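Side-chain contacts in Lpg2148(MvcA) (Legionella pneumophila subsp. pneumophila str. Philadelphia 1, PDB 6K11), which probably regulates the ubiquitin-conjugating enzyme UBE2N by deamidase-mediated deubiquitination: residues 84-87 with 88-92; 335-338 with 339-342; 371-374 with 375-379. All blocks are in the same frame, centred on the assembly; numbering follows the deposited sequence.

Contact 1: 84-87 with 88-92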
loop_
_atom_site.group_PDB
_atom_site.type_symbol
_atom_site.label_atom_id
_atom_site.label_comp_id
_atom_site.label_asym_id
_atom_site.label_seq_id
_atom_site.Cartn_x
_atom_site.Cartn_y
_atom_site.Cartn_z
ATOM N N GLY A 84 20.933 -0.225 -1.227
ATOM C CA GLY A 84 21.406 -0.822 -2.460
ATOM C C GLY A 84 20.549 -2.006 -2.880
ATOM O O GLY A 84 19.839 -2.610 -2.084
ATOM N N LYS A 85 20.633 -2.346 -4.167
ATOM C CA LYS A 85 19.699 -3.306 -4.753
ATOM C C LYS A 85 19.758 -4.669 -4.059
ATOM O O LYS A 85 18.719 -5.249 -3.720
ATOM C CB LYS A 85 19.984 -3.444 -6.251
ATOM C CG LYS A 85 18.968 -4.267 -7.023
ATOM C CD LYS A 85 18.092 -3.368 -7.884
ATOM C CE LYS A 85 16.851 -4.097 -8.404
ATOM N NZ LYS A 85 16.033 -3.219 -9.300
ATOM N N ILE A 86 20.965 -5.197 -3.833
ATOM C CA ILE A 86 21.112 -6.550 -3.287
ATOM C C ILE A 86 20.571 -6.632 -1.862
ATOM O O ILE A 86 19.782 -7.524 -1.531
ATOM C CB ILE A 86 22.589 -6.991 -3.341
ATOM C CG1 ILE A 86 23.010 -7.304 -4.771
ATOM C CG2 ILE A 86 22.825 -8.190 -2.432
ATOM C CD1 ILE A 86 24.461 -6.956 -5.046
ATOM N N GLU A 87 21.021 -5.731 -0.981
ATOM C CA GLU A 87 20.560 -5.769 0.405
ATOM C C GLU A 87 19.087 -5.394 0.528
ATOM O O GLU A 87 18.389 -5.904 1.415
ATOM C CB GLU A 87 21.404 -4.837 1.279
ATOM C CG GLU A 87 22.802 -5.355 1.566
ATOM C CD GLU A 87 22.802 -6.769 2.135
ATOM O OE1 GLU A 87 22.189 -6.991 3.208
ATOM O OE2 GLU A 87 23.410 -7.659 1.494
ATOM N N ALA A 88 18.597 -4.499 -0.334
ATOM C CA ALA A 88 17.166 -4.218 -0.333
ATOM C C ALA A 88 16.363 -5.466 -0.685
ATOM O O ALA A 88 15.282 -5.692 -0.126
ATOM C CB ALA A 88 16.852 -3.072 -1.299
ATOM N N GLU A 89 16.890 -6.310 -1.575
ATOM C CA GLU A 89 16.198 -7.558 -1.890
ATOM C C GLU A 89 16.166 -8.496 -0.686
ATOM O O GLU A 89 15.155 -9.164 -0.439
ATOM C CB GLU A 89 16.858 -8.238 -3.092
ATOM C CG GLU A 89 16.013 -9.337 -3.696
ATOM C CD GLU A 89 16.813 -10.288 -4.565
ATOM O OE1 GLU A 89 18.040 -10.426 -4.349
ATOM O OE2 GLU A 89 16.205 -10.904 -5.466
ATOM N N LYS A 90 17.260 -8.565 0.077
ATOM C CA LYS A 90 17.253 -9.366 1.298
ATOM C C LYS A 90 16.280 -8.795 2.327
ATOM O O LYS A 90 15.545 -9.547 2.982
ATOM C CB LYS A 90 18.663 -9.444 1.884
ATOM C CG LYS A 90 19.677 -10.164 0.998
ATOM C CD LYS A 90 21.077 -10.092 1.609
ATOM C CE LYS A 90 22.118 -10.793 0.736
ATOM N NZ LYS A 90 23.486 -10.657 1.307
ATOM N N PHE A 91 16.269 -7.466 2.488
ATOM C CA PHE A 91 15.320 -6.819 3.395
ATOM C C PHE A 91 13.887 -7.173 3.022
ATOM O O PHE A 91 13.052 -7.435 3.897
ATOM C CB PHE A 91 15.538 -5.301 3.361
ATOM C CG PHE A 91 14.966 -4.559 4.553
ATOM C CD1 PHE A 91 15.137 -5.034 5.846
ATOM C CD2 PHE A 91 14.285 -3.365 4.371
ATOM C CE1 PHE A 91 14.616 -4.348 6.936
ATOM C CE2 PHE A 91 13.769 -2.662 5.458
ATOM C CZ PHE A 91 13.932 -3.159 6.744
ATOM N N HIS A 92 13.595 -7.219 1.718
ATOM C CA HIS A 92 12.238 -7.499 1.256
ATOM C C HIS A 92 11.773 -8.890 1.666
ATOM O O HIS A 92 10.578 -9.098 1.903
ATOM C CB HIS A 92 12.174 -7.324 -0.264
ATOM C CG HIS A 92 10.967 -7.937 -0.908
ATOM N ND1 HIS A 92 9.766 -7.268 -1.033
ATOM C CD2 HIS A 92 10.787 -9.145 -1.501
ATOM C CE1 HIS A 92 8.894 -8.042 -1.656
ATOM N NE2 HIS A 92 9.488 -9.186 -1.951
#
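The E87 carboxylate meets the K90 ammonium at its edge and the K90 methylenes off its plane. K90 NZ lies 3.0 Å from E87 OE2, on the syn lone pair and close to the carboxylate plane, which makes a salt bridge of one oxygen with one nitrogen. On one side of that plane K90 CD sits 3.4 Å from E87 OE2. Both chains set CG anti to their own carbonyl carbon, but they continue differently: E87 bends at its second torsion (chi2 -53°), which swings the carboxylate round to the K90 chain, whereas K90 runs extended to its tip. A bent short chain can thus meet a straight long one over a three-residue spacing. I86 and K90 run abreast, with I86 CG2 4.2 Å from K90 CE.

The other flat group, the F91 ring, lies clear of 84-87; of that side chain it is CB that touches, 3.5 Å from E87 O. The ring packs against C79 and L83 of helix 71-83 and takes part in a cation-pi contact with K330, whose NZ is also hydrogen-bonded to F91 O. A88 faces helix 71-83 too, touching L83.

G84 occupies the N-cap. Its carbonyl accepts A88 N (G84 O to A88 N 2.9 Å), and E87 O receives F91 N at 2.8 Å. Two successive helices meet at this glycine, which ends helix 71-83 with a positive phi of 81° and serves as N-cap of helix 85-93. The helix it opens is short and amphipathic: an i to i+3 salt bridge lies on its exposed side, while A88 and F91 pack on the preceding helix.

Contact 2: 335-338 with 339-342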
loop_
_atom_site.group_PDB
_atom_site.type_symbol
_atom_site.label_atom_id
_atom_site.label_comp_id
_atom_site.label_asym_id
_atom_site.label_seq_id
_atom_site.Cartn_x
_atom_site.Cartn_y
_atom_site.Cartn_z
ATOM N N ASN A 335 24.295 1.481 6.049
ATOM C CA ASN A 335 25.648 1.995 5.876
ATOM C C ASN A 335 25.575 3.365 5.213
ATOM O O ASN A 335 25.291 3.440 4.010
ATOM C CB ASN A 335 26.484 1.033 5.030
ATOM C CG ASN A 335 27.888 1.561 4.749
ATOM O OD1 ASN A 335 28.278 2.637 5.214
ATOM N ND2 ASN A 335 28.658 0.796 3.997
ATOM N N PRO A 336 25.835 4.460 5.935
ATOM C CA PRO A 336 25.656 5.790 5.331
ATOM C C PRO A 336 26.546 6.054 4.138
ATOM O O PRO A 336 26.143 6.814 3.249
ATOM C CB PRO A 336 25.983 6.749 6.485
ATOM C CG PRO A 336 25.768 5.964 7.708
ATOM C CD PRO A 336 26.178 4.552 7.365
ATOM N N GLU A 337 27.751 5.468 4.085
ATOM C CA GLU A 337 28.630 5.710 2.941
ATOM C C GLU A 337 28.023 5.157 1.669
ATOM O O GLU A 337 28.106 5.783 0.607
ATOM C CB GLU A 337 30.014 5.093 3.167
ATOM C CG GLU A 337 30.743 5.552 4.424
ATOM C CD GLU A 337 30.851 7.070 4.609
ATOM O OE1 GLU A 337 31.257 7.468 5.738
ATOM O OE2 GLU A 337 30.598 7.859 3.662
ATOM N N LEU A 338 27.440 3.962 1.757
ATOM C CA LEU A 338 26.800 3.351 0.601
ATOM C C LEU A 338 25.555 4.134 0.183
ATOM O O LEU A 338 25.341 4.370 -1.012
ATOM C CB LEU A 338 26.445 1.899 0.919
ATOM C CG LEU A 338 25.653 1.115 -0.121
ATOM C CD1 LEU A 338 26.314 1.204 -1.497
ATOM C CD2 LEU A 338 25.540 -0.329 0.323
ATOM N N ALA A 339 24.726 4.541 1.155
ATOM C CA ALA A 339 23.519 5.314 0.846
ATOM C C ALA A 339 23.866 6.637 0.160
ATOM O O ALA A 339 23.243 7.010 -0.841
ATOM C CB ALA A 339 22.710 5.561 2.124
ATOM N N LEU A 340 24.866 7.358 0.684
ATOM C CA LEU A 340 25.295 8.615 0.067
ATOM C C LEU A 340 25.855 8.400 -1.332
ATOM O O LEU A 340 25.720 9.277 -2.194
ATOM C CB LEU A 340 26.341 9.310 0.945
ATOM C CG LEU A 340 25.861 9.908 2.273
ATOM C CD1 LEU A 340 27.042 10.189 3.216
ATOM C CD2 LEU A 340 25.035 11.168 2.027
ATOM N N LYS A 341 26.505 7.261 -1.571
ATOM C CA LYS A 341 26.973 6.933 -2.916
ATOM C C LYS A 341 25.816 6.637 -3.861
ATOM O O LYS A 341 25.836 7.053 -5.025
ATOM C CB LYS A 341 27.913 5.734 -2.869
ATOM C CG LYS A 341 28.497 5.431 -4.227
ATOM C CD LYS A 341 29.932 4.958 -4.134
ATOM C CE LYS A 341 30.451 4.575 -5.511
ATOM N NZ LYS A 341 30.831 3.142 -5.556
ATOM N N ASN A 342 24.817 5.894 -3.390
ATOM C CA ASN A 342 23.611 5.675 -4.191
ATOM C C ASN A 342 22.916 6.991 -4.530
ATOM O O ASN A 342 22.453 7.189 -5.660
ATOM C CB ASN A 342 22.653 4.747 -3.439
ATOM C CG ASN A 342 23.166 3.321 -3.382
ATOM O OD1 ASN A 342 24.013 2.935 -4.183
ATOM N ND2 ASN A 342 22.654 2.532 -2.441
#
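L338 carries CG anti to its backbone N (chi1 175°), whereas N342, one turn later, holds CG beside its own N (chi1 -71°); together these torsions bring the leucine branch and the carboxamide over one another. L338 CD1 lies 3.9 Å from N342 OD1 and about equally far from ND2, the two side chains meeting at a slant. The carboxamide is turned so that L338 O stands almost squarely above its face, 3.4 Å from N342 CG. CD1 is on that same face, so the amide group is backed by both the carbonyl and the methyl of one residue. Its polar end is used elsewhere: N342 ND2 donates to L81 O of helix 71-83, which helps fix the rotation of the amide.

At the start of the helix N335 is the N-cap. OD1 of N335 accepts E337 N (3.1 Å), the capping bond. The approach is imperfect, with the donor 52° above the carbonyl plane, off any lone pair. L340 CG and CD1 pack against P336 O, CG at 3.3 Å from this oxygen, which also accepts L340 N at 2.9 Å.

P336, A339 and L340 touch V8 of helix 4-19, so one flank of the start of the helix is apolar packing. Chemically, the contact ties polar groups at two points, the cap of the helix and the amide link to L81, while L340 packs on P336 O and the N342 amide on L338 O, both oxygens already engaged in helix bonds.

Contact 3: 371-374 with 375-379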
loop_
_atom_site.group_PDB
_atom_site.type_symbol
_atom_site.label_atom_id
_atom_site.label_comp_id
_atom_site.label_asym_id
_atom_site.label_seq_id
_atom_site.Cartn_x
_atom_site.Cartn_y
_atom_site.Cartn_z
ATOM N N LEU A 371 7.106 10.889 -25.273
ATOM C CA LEU A 371 7.535 10.572 -26.629
ATOM C C LEU A 371 7.832 9.083 -26.780
ATOM O O LEU A 371 7.394 8.443 -27.745
ATOM C CB LEU A 371 8.758 11.411 -26.981
ATOM C CG LEU A 371 9.343 11.056 -28.342
ATOM C CD1 LEU A 371 8.372 11.501 -29.441
ATOM C CD2 LEU A 371 10.717 11.670 -28.526
ATOM N N ALA A 372 8.579 8.509 -25.833
ATOM C CA ALA A 372 8.909 7.086 -25.912
ATOM C C ALA A 372 7.653 6.225 -25.852
ATOM O O ALA A 372 7.521 5.235 -26.593
ATOM C CB ALA A 372 9.876 6.706 -24.790
ATOM N N MET A 373 6.726 6.572 -24.962
ATOM C CA MET A 373 5.467 5.838 -24.876
ATOM C C MET A 373 4.713 5.893 -26.201
ATOM O O MET A 373 4.231 4.864 -26.699
ATOM C CB MET A 373 4.606 6.404 -23.734
ATOM C CG MET A 373 3.279 5.663 -23.525
ATOM S SD MET A 373 2.171 6.361 -22.253
ATOM C CE MET A 373 0.715 5.343 -22.523
ATOM N N THR A 374 4.605 7.088 -26.790
ATOM C CA THR A 374 3.817 7.251 -28.010
ATOM C C THR A 374 4.449 6.498 -29.177
ATOM O O THR A 374 3.766 5.781 -29.918
ATOM C CB THR A 374 3.682 8.734 -28.352
ATOM O OG1 THR A 374 3.114 9.437 -27.235
ATOM C CG2 THR A 374 2.785 8.914 -29.564
ATOM N N GLU A 375 5.763 6.651 -29.356
ATOM C CA GLU A 375 6.431 5.970 -30.460
ATOM C C GLU A 375 6.381 4.454 -30.283
ATOM O O GLU A 375 6.166 3.716 -31.252
ATOM C CB GLU A 375 7.866 6.488 -30.588
ATOM C CG GLU A 375 7.909 7.986 -30.921
ATOM C CD GLU A 375 9.312 8.538 -31.167
ATOM O OE1 GLU A 375 9.430 9.591 -31.847
ATOM O OE2 GLU A 375 10.295 7.933 -30.673
ATOM N N HIS A 376 6.532 3.970 -29.045
ATOM C CA HIS A 376 6.487 2.530 -28.807
ATOM C C HIS A 376 5.092 1.972 -29.076
ATOM O O HIS A 376 4.946 0.888 -29.659
ATOM C CB HIS A 376 6.939 2.226 -27.374
ATOM C CG HIS A 376 7.404 0.816 -27.161
ATOM N ND1 HIS A 376 8.269 0.175 -28.027
ATOM C CD2 HIS A 376 7.120 -0.080 -26.184
ATOM C CE1 HIS A 376 8.503 -1.048 -27.586
ATOM N NE2 HIS A 376 7.819 -1.230 -26.472
ATOM N N LEU A 377 4.052 2.703 -28.668
ATOM C CA LEU A 377 2.685 2.268 -28.944
ATOM C C LEU A 377 2.403 2.255 -30.445
ATOM O O LEU A 377 1.809 1.301 -30.968
ATOM C CB LEU A 377 1.713 3.192 -28.209
ATOM C CG LEU A 377 0.537 2.624 -27.423
ATOM C CD1 LEU A 377 0.899 1.358 -26.673
ATOM C CD2 LEU A 377 0.058 3.710 -26.457
ATOM N N GLU A 378 2.822 3.303 -31.154
ATOM C CA GLU A 378 2.581 3.354 -32.589
ATOM C C GLU A 378 3.347 2.253 -33.310
ATOM O O GLU A 378 2.839 1.652 -34.265
ATOM C CB GLU A 378 2.964 4.725 -33.132
ATOM C CG GLU A 378 2.033 5.852 -32.690
ATOM C CD GLU A 378 2.591 7.211 -33.042
ATOM O OE1 GLU A 378 3.795 7.274 -33.363
ATOM O OE2 GLU A 378 1.839 8.210 -33.004
ATOM N N SER A 379 4.565 1.953 -32.849
ATOM C CA SER A 379 5.361 0.896 -33.459
ATOM C C SER A 379 4.719 -0.466 -33.239
ATOM O O SER A 379 4.526 -1.236 -34.188
ATOM C CB SER A 379 6.792 0.933 -32.894
ATOM O OG SER A 379 7.702 0.247 -33.740
#
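L371 lays its isobutyl group over one face of the E375 carboxylate: CD1 is 3.2 Å from E375 OE1, and CG is 3.8 Å from E375 CD. The glutamate reaches that position by running extended beyond CG, after passing close to the backbone, with E375 CG 3.2 Å from L371 O. That oxygen also accepts E375 N at 2.9 Å, almost in line with the N-H (173°). One turn on, T374 and E378 lie side by side; T374 CG2 faces E378 OE2 at 3.6 Å, because chi1 of -56° turns the methyl anti to the backbone N and leaves OG1 to bond K370 O.

A purely apolar contact joins M373 and L377, where M373 CE and L377 CD2 are 4.3 Å apart. Both are buried, M373 against V57 and V60 of helix 49-64, L377 between I53 of that helix and A36 of helix 28-39. H376 touches Q33 of helix 28-39, and its NE2 is hydrogen-bonded to E37 OE2.

Across these turns E375 and E378 meet aliphatic carbons, so the contacts are van der Waals in nature; both residues are exposed, which would probably let solvent screen their charges.

How the contacts relate
Contact 1 lies on helix 85-93, contact 2 at the start of helix 336-351 and contact 3 near the end of helix 358-381, in that order along the chain. Contacts 1 and 2, remote in sequence, have centres about 14 Å apart and touch by packing, not bonding, where G84 N approaches N342 ND2 (3.5 Å). Strand 325-333 of the five-stranded antiparallel sheet connects them further, since it holds K330 and ends just before contact 2. Contact 3 stands apart, its centre about 33 Å from that of contact 1 and about 36 Å from that of contact 2, packed on helices 28-39 and 49-64. Helices 336-351 and 358-381 follow each other, so the C-terminal part of the chain runs from the sheet region to these remote helices.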